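Local coordinates for protein GlcNAc-alpha-1,4-Gal-releasing endo-beta-galactosidase (Clostridium perfringens, PDB 1UPS) that probably acts as a family 16 glycoside hydrolase, an endo-beta-galactosidase that releases the disaccharide GlcNAc-alpha-1,4-Gal from its glycan substrates, at residues Glu168-Glu173 / Arg183-Gly188; Pro223-Phe228 / Val237-Pro242. All coordinates share one frame; numbering follows the deposited sequence.

Interaction 1 of 2, residues Glu168-Glu173 / Arg183-Gly188; sequences EIDILE and RIAAYG
The guanidinium of Arg183 is engaged at its edge: Glu173 OE2 and a water lie there in its plane, while the Glu173 carboxylate plane is turned 47° from it. Arg183 NE donates to Glu173 OE2 at 2.9 Å in a nearly straight bond (162° at the hydrogen), but this oxygen is met from above the carboxylate plane. The water closes a ring, donating to Glu173 OE2 at 2.7 Å and accepting from Arg183 NH2. Both side chains leave with CG anti to the backbone N and run extended side by side, so the salt bridge is made along their flanks; Arg183 NH1 turns to Glu202. At the far end, the Tyr187 ring stacks on Trp198 and meets Trp189 edge-to-face.

Between these ends the backbones pair antiparallel. Glu168 and Tyr187 exchange two hydrogen bonds, as do Asp170 and Ala185, and Glu173 N reaches Arg183 O at 2.9 Å. Asp170 OD2 lies 3.6 Å from Ala185 CB. On the same face Glu168 OE1 comes within 2.5 Å of Asp170 OD1, which would be expected to raise the pKa of one acid; Glu168 OE2 accepts from Trp189. The Glu-Ile-Asp-Ile-Leu-Glu sequence fits the family 16 signature, whose acids form the catalytic centre in relatives. A classic beta bulge, Ile171 and Leu172 opposite Trp148 of strand 145-152, shifts the alternation so that Glu173 joins Glu168 and Asp170 on one face.

The hairpin sits inside a six-stranded sheet, with strand 145-152 beside 168-170 and strand 199-204 beside 181-187, while Ile169 and Ile171 pack on Met219 and Phe228 of the other sheet.

Interaction 2 of 2, residues Pro223-Phe228 / Val237-Pro242; sequences PTALKF and VIYGSP
Strands 225-228 and 237-239 run antiparallel, their axes approaching to 4.7 Å at 178°, with Leu226 and Ile238 as the hydrogen-bonded pair between the non-hydrogen-bonded pairs Ala225-Tyr239 and Lys227-Val237.

Alternating side chains give the ribbon two faces. On one, Ala225 CB approaches Tyr239 CD1 at 3.6 Å, and in the conformer described here Val237 CG1 lies over a face of the same ring, offset toward its rim. Further along, the extended Lys227 lies alongside Val237, CG against CG2. The hydroxyl of Tyr239 hydrogen-bonds to Glu372 and Lys329, and its ring stacks on Tyr331, so this face meets the C-terminal part of the chain, which is probably a beta-trefoil. The other face is apolar: Phe228 and Ile238 cross obliquely, CE2 to CD1 at 3.8 Å, and Leu226 extends CD2 to within 3.8 Å of Ser241 CB. Leu226 CD2 also reaches Pro242 CD. Ser241 OG, set between its own backbone N and carbonyl carbon, is satisfied by Thr222 O.

Beneath these side chains, Leu226 N gives a nearly straight bond to Ile238 O at 2.8 Å, and Ile238 N returns it to Leu226 O. Where the strands end, Gly240 N still holds Thr224 O at 2.9 Å, from above the carbonyl plane. Gly240 has a positive phi of 106°, at which a CB would be jammed against the preceding carbonyl oxygen, a backbone shape that by itself calls for glycine.

Strands 225-230 and 233-239 thus form a beta hairpin on the margin of the eight-stranded sheet, one of the two sheets of the beta-jelly-roll sandwich characteristic of family 16, with one face turned into the sandwich and the other toward the neighbouring domain.

How the interactions relate
From the N terminus, interaction 1 comes first, pairing 168-173 with 183-188 and closing a nine-residue connection. The chain then passes through strands 199-204 and 215-221 before interaction 2 closes an eight-residue connection between 223-228 and 237-242. The loops follow in series, neither nesting nor crossing. They belong to different sheets, yet their centres are about 12 Å apart and their inner faces pack together: Ile169 CD1 meets Leu226 CD1 at 3.6 Å, and Ile184 CG2 meets Phe228 CZ at 3.8 Å. The two hairpins thus come from opposite sheets of one sandwich, and together they tie the six-stranded sheet to the eight-stranded one across the hydrophobic interior.

Interaction 1 of 2, residues Glu168-Glu173 / Arg183-Gly188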
loop_
_atom_site.group_PDB
_atom_site.type_symbol
_atom_site.label_atom_id
_atom_site.label_comp_id
_atom_site.label_asym_id
_atom_site.label_seq_id
_atom_site.Cartn_x
_atom_site.Cartn_y
_atom_site.Cartn_z
ATOM N N GLU A 168 -11.236 0.702 -2.100
ATOM C CA GLU A 168 -10.609 -0.630 -1.989
ATOM C C GLU A 168 -9.101 -0.444 -1.862
ATOM O O GLU A 168 -8.504 0.289 -2.658
ATOM C CB GLU A 168 -10.890 -1.472 -3.241
ATOM C CG GLU A 168 -10.193 -2.835 -3.194
ATOM C CD GLU A 168 -10.501 -3.728 -4.386
ATOM O OE1 GLU A 168 -9.886 -4.815 -4.444
ATOM O OE2 GLU A 168 -11.336 -3.359 -5.240
ATOM N N ILE A 169 -8.494 -1.072 -0.853
ATOM C CA ILE A 169 -7.029 -1.135 -0.754
ATOM C C ILE A 169 -6.628 -2.593 -0.760
ATOM O O ILE A 169 -6.985 -3.338 0.153
ATOM C CB ILE A 169 -6.478 -0.451 0.532
ATOM C CG1 ILE A 169 -6.938 1.010 0.639
ATOM C CG2 ILE A 169 -4.923 -0.563 0.588
ATOM C CD1 ILE A 169 -6.715 1.600 2.055
ATOM N N ASP A 170 -5.905 -3.014 -1.803
ATOM C CA ASP A 170 -5.404 -4.379 -1.839
ATOM C C ASP A 170 -4.005 -4.347 -1.234
ATOM O O ASP A 170 -3.046 -4.019 -1.920
ATOM C CB ASP A 170 -5.385 -4.888 -3.278
ATOM C CG ASP A 170 -6.749 -4.804 -3.915
ATOM O OD1 ASP A 170 -7.724 -5.281 -3.276
ATOM O OD2 ASP A 170 -6.934 -4.233 -5.004
ATOM N N ILE A 171 -3.908 -4.604 0.067
ATOM C CA ILE A 171 -2.618 -4.486 0.775
ATOM C C ILE A 171 -1.665 -5.556 0.281
ATOM O O ILE A 171 -0.462 -5.318 0.177
ATOM C CB ILE A 171 -2.794 -4.588 2.316
ATOM C CG1 ILE A 171 -3.853 -3.587 2.815
ATOM C CG2 ILE A 171 -1.461 -4.343 3.046
ATOM C CD1 ILE A 171 -4.358 -3.932 4.235
ATOM N N LEU A 172 -2.214 -6.727 -0.023
ATOM C CA LEU A 172 -1.450 -7.783 -0.659
ATOM C C LEU A 172 -2.378 -8.486 -1.644
ATOM O O LEU A 172 -3.517 -8.804 -1.313
ATOM C CB LEU A 172 -0.934 -8.774 0.403
ATOM C CG LEU A 172 -0.036 -9.899 -0.128
ATOM C CD1 LEU A 172 1.053 -10.252 0.911
ATOM C CD2 LEU A 172 -0.865 -11.158 -0.409
ATOM N N GLU A 173 -1.889 -8.712 -2.860
ATOM C CA GLU A 173 -2.671 -9.363 -3.896
ATOM C C GLU A 173 -1.773 -10.281 -4.727
ATOM O O GLU A 173 -2.096 -10.623 -5.873
ATOM C CB GLU A 173 -3.357 -8.278 -4.776
ATOM C CG GLU A 173 -4.509 -8.833 -5.584
ATOM C CD GLU A 173 -5.142 -7.807 -6.530
ATOM O OE1 GLU A 173 -6.376 -7.832 -6.622
ATOM O OE2 GLU A 173 -4.422 -7.043 -7.224
ATOM N N ARG A 183 2.450 -7.698 -4.698
ATOM C CA ARG A 183 1.481 -6.914 -5.450
ATOM C C ARG A 183 0.627 -6.087 -4.494
ATOM O O ARG A 183 0.055 -6.622 -3.545
ATOM C CB ARG A 183 0.578 -7.867 -6.243
ATOM C CG ARG A 183 -0.377 -7.161 -7.196
ATOM C CD ARG A 183 -1.085 -8.168 -8.132
ATOM N NE ARG A 183 -2.137 -7.587 -8.967
ATOM C CZ ARG A 183 -2.086 -7.464 -10.294
ATOM N NH1 ARG A 183 -1.007 -7.828 -10.991
ATOM N NH2 ARG A 183 -3.124 -6.931 -10.936
ATOM N N ILE A 184 0.539 -4.788 -4.775
ATOM C CA ILE A 184 -0.224 -3.829 -3.966
ATOM C C ILE A 184 -1.068 -3.009 -4.947
ATOM O O ILE A 184 -0.577 -2.615 -6.023
ATOM C CB ILE A 184 0.731 -2.898 -3.186
ATOM C CG1 ILE A 184 1.559 -3.677 -2.169
ATOM C CG2 ILE A 184 -0.059 -1.797 -2.429
ATOM C CD1 ILE A 184 2.829 -2.931 -1.696
ATOM N N ALA A 185 -2.333 -2.762 -4.599
ATOM C CA ALA A 185 -3.216 -1.995 -5.496
ATOM C C ALA A 185 -4.249 -1.193 -4.712
ATOM O O ALA A 185 -4.486 -1.462 -3.536
ATOM C CB ALA A 185 -3.921 -2.936 -6.516
ATOM N N ALA A 186 -4.855 -0.192 -5.357
ATOM C CA ALA A 186 -5.910 0.593 -4.706
ATOM C C ALA A 186 -6.793 1.259 -5.746
ATOM O O ALA A 186 -6.337 1.587 -6.843
ATOM C CB ALA A 186 -5.303 1.650 -3.766
ATOM N N TYR A 187 -8.046 1.497 -5.375
ATOM C CA TYR A 187 -9.019 2.137 -6.273
ATOM C C TYR A 187 -10.181 2.621 -5.421
ATOM O O TYR A 187 -10.574 1.947 -4.485
ATOM C CB TYR A 187 -9.507 1.109 -7.300
ATOM C CG TYR A 187 -10.546 1.629 -8.281
ATOM C CD1 TYR A 187 -10.327 2.797 -9.016
ATOM C CD2 TYR A 187 -11.731 0.920 -8.492
ATOM C CE1 TYR A 187 -11.301 3.260 -9.928
ATOM C CE2 TYR A 187 -12.697 1.372 -9.408
ATOM C CZ TYR A 187 -12.468 2.537 -10.105
ATOM O OH TYR A 187 -13.431 2.991 -11.002
ATOM N N GLY A 188 -10.736 3.789 -5.754
ATOM C CA GLY A 188 -11.827 4.343 -4.968
ATOM C C GLY A 188 -13.230 3.879 -5.340
ATOM O O GLY A 188 -14.164 4.105 -4.575
HETATM O O HOH W 1 -5.329 -5.915 -9.525
#

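Interaction 2 of 2, residues Pro223-Phe228 / Val237-Pro242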
loop_
_atom_site.group_PDB
_atom_site.type_symbol
_atom_site.label_atom_id
_atom_site.label_comp_id
_atom_site.label_asym_id
_atom_site.label_seq_id
_atom_site.Cartn_x
_atom_site.Cartn_y
_atom_site.Cartn_z
ATOM N N PRO A 223 -4.479 9.973 7.695
ATOM C CA PRO A 223 -5.253 10.943 6.916
ATOM C C PRO A 223 -4.539 11.432 5.653
ATOM O O PRO A 223 -5.204 11.976 4.763
ATOM C CB PRO A 223 -5.436 12.098 7.907
ATOM C CG PRO A 223 -5.410 11.439 9.212
ATOM C CD PRO A 223 -4.298 10.417 9.092
ATOM N N THR A 224 -3.228 11.229 5.567
ATOM C CA THR A 224 -2.421 11.756 4.461
ATOM C C THR A 224 -2.058 10.725 3.382
ATOM O O THR A 224 -1.949 11.068 2.186
ATOM C CB THR A 224 -1.125 12.375 5.043
ATOM O OG1 THR A 224 -1.474 13.550 5.780
ATOM C CG2 THR A 224 -0.207 12.914 3.943
ATOM N N ALA A 225 -1.862 9.479 3.799
ATOM C CA ALA A 225 -1.224 8.490 2.918
ATOM C C ALA A 225 -1.413 7.056 3.373
ATOM O O ALA A 225 -1.820 6.797 4.520
ATOM C CB ALA A 225 0.305 8.802 2.806
ATOM N N LEU A 226 -1.111 6.135 2.451
ATOM C CA LEU A 226 -0.962 4.707 2.725
ATOM C C LEU A 226 0.513 4.349 2.552
ATOM O O LEU A 226 1.098 4.561 1.486
ATOM C CB LEU A 226 -1.815 3.867 1.746
ATOM C CG LEU A 226 -3.282 4.327 1.603
ATOM C CD1 LEU A 226 -3.989 3.460 0.577
ATOM C CD2 LEU A 226 -3.997 4.263 2.947
ATOM N N LYS A 227 1.111 3.806 3.605
ATOM C CA LYS A 227 2.529 3.451 3.564
ATOM C C LYS A 227 2.654 1.965 3.836
ATOM O O LYS A 227 2.113 1.459 4.829
ATOM C CB LYS A 227 3.293 4.277 4.602
ATOM C CG LYS A 227 3.412 5.733 4.157
ATOM C CD LYS A 227 4.184 6.595 5.124
ATOM C CE LYS A 227 4.258 8.040 4.575
ATOM N NZ LYS A 227 5.189 8.887 5.421
ATOM N N PHE A 228 3.345 1.263 2.935
ATOM C CA PHE A 228 3.437 -0.196 2.985
ATOM C C PHE A 228 4.843 -0.641 3.357
ATOM O O PHE A 228 5.799 -0.136 2.791
ATOM C CB PHE A 228 3.045 -0.760 1.617
ATOM C CG PHE A 228 1.647 -0.389 1.217
ATOM C CD1 PHE A 228 0.572 -1.189 1.587
ATOM C CD2 PHE A 228 1.413 0.784 0.513
ATOM C CE1 PHE A 228 -0.753 -0.821 1.234
ATOM C CE2 PHE A 228 0.103 1.163 0.151
ATOM C CZ PHE A 228 -0.966 0.355 0.519
ATOM N N VAL A 237 4.571 3.807 -1.172
ATOM C CA VAL A 237 3.758 4.879 -0.621
ATOM C C VAL A 237 2.711 5.292 -1.640
ATOM O O VAL A 237 3.023 5.445 -2.825
ATOM C CB VAL A 237 4.608 6.138 -0.305
ATOM C CG1 VAL A 237 3.730 7.260 0.250
ATOM C CG2 VAL A 237 5.708 5.812 0.667
ATOM N N ILE A 238 1.470 5.436 -1.169
ATOM C CA ILE A 238 0.405 6.022 -1.969
ATOM C C ILE A 238 -0.095 7.260 -1.225
ATOM O O ILE A 238 -0.509 7.156 -0.070
ATOM C CB ILE A 238 -0.728 5.003 -2.174
ATOM C CG1 ILE A 238 -0.236 3.827 -3.027
ATOM C CG2 ILE A 238 -1.993 5.703 -2.779
ATOM C CD1 ILE A 238 -1.250 2.659 -3.114
ATOM N N TYR A 239 -0.033 8.431 -1.863
ATOM C CA TYR A 239 -0.483 9.659 -1.194
ATOM C C TYR A 239 -1.970 9.831 -1.462
ATOM O O TYR A 239 -2.403 9.673 -2.598
ATOM C CB TYR A 239 0.368 10.886 -1.599
ATOM C CG TYR A 239 1.745 10.862 -0.917
ATOM C CD1 TYR A 239 1.875 11.109 0.456
ATOM C CD2 TYR A 239 2.905 10.528 -1.637
ATOM C CE1 TYR A 239 3.138 11.057 1.097
ATOM C CE2 TYR A 239 4.161 10.461 -1.006
ATOM C CZ TYR A 239 4.268 10.728 0.367
ATOM O OH TYR A 239 5.507 10.673 1.004
ATOM N N GLY A 240 -2.736 10.117 -0.411
ATOM C CA GLY A 240 -4.196 10.084 -0.451
ATOM C C GLY A 240 -4.685 8.848 0.292
ATOM O O GLY A 240 -4.009 7.822 0.308
ATOM N N SER A 241 -5.837 8.935 0.945
ATOM C CA SER A 241 -6.332 7.801 1.735
ATOM C C SER A 241 -7.819 7.957 1.970
ATOM O O SER A 241 -8.321 9.091 2.002
ATOM C CB SER A 241 -5.605 7.708 3.090
ATOM O OG SER A 241 -6.103 8.671 4.016
ATOM N N PRO A 242 -8.516 6.833 2.137
ATOM C CA PRO A 242 -9.942 6.866 2.470
ATOM C C PRO A 242 -10.195 7.541 3.806
ATOM O O PRO A 242 -9.344 7.492 4.697
ATOM C CB PRO A 242 -10.324 5.392 2.527
ATOM C CG PRO A 242 -9.276 4.715 1.675
ATOM C CD PRO A 242 -8.006 5.448 2.011
#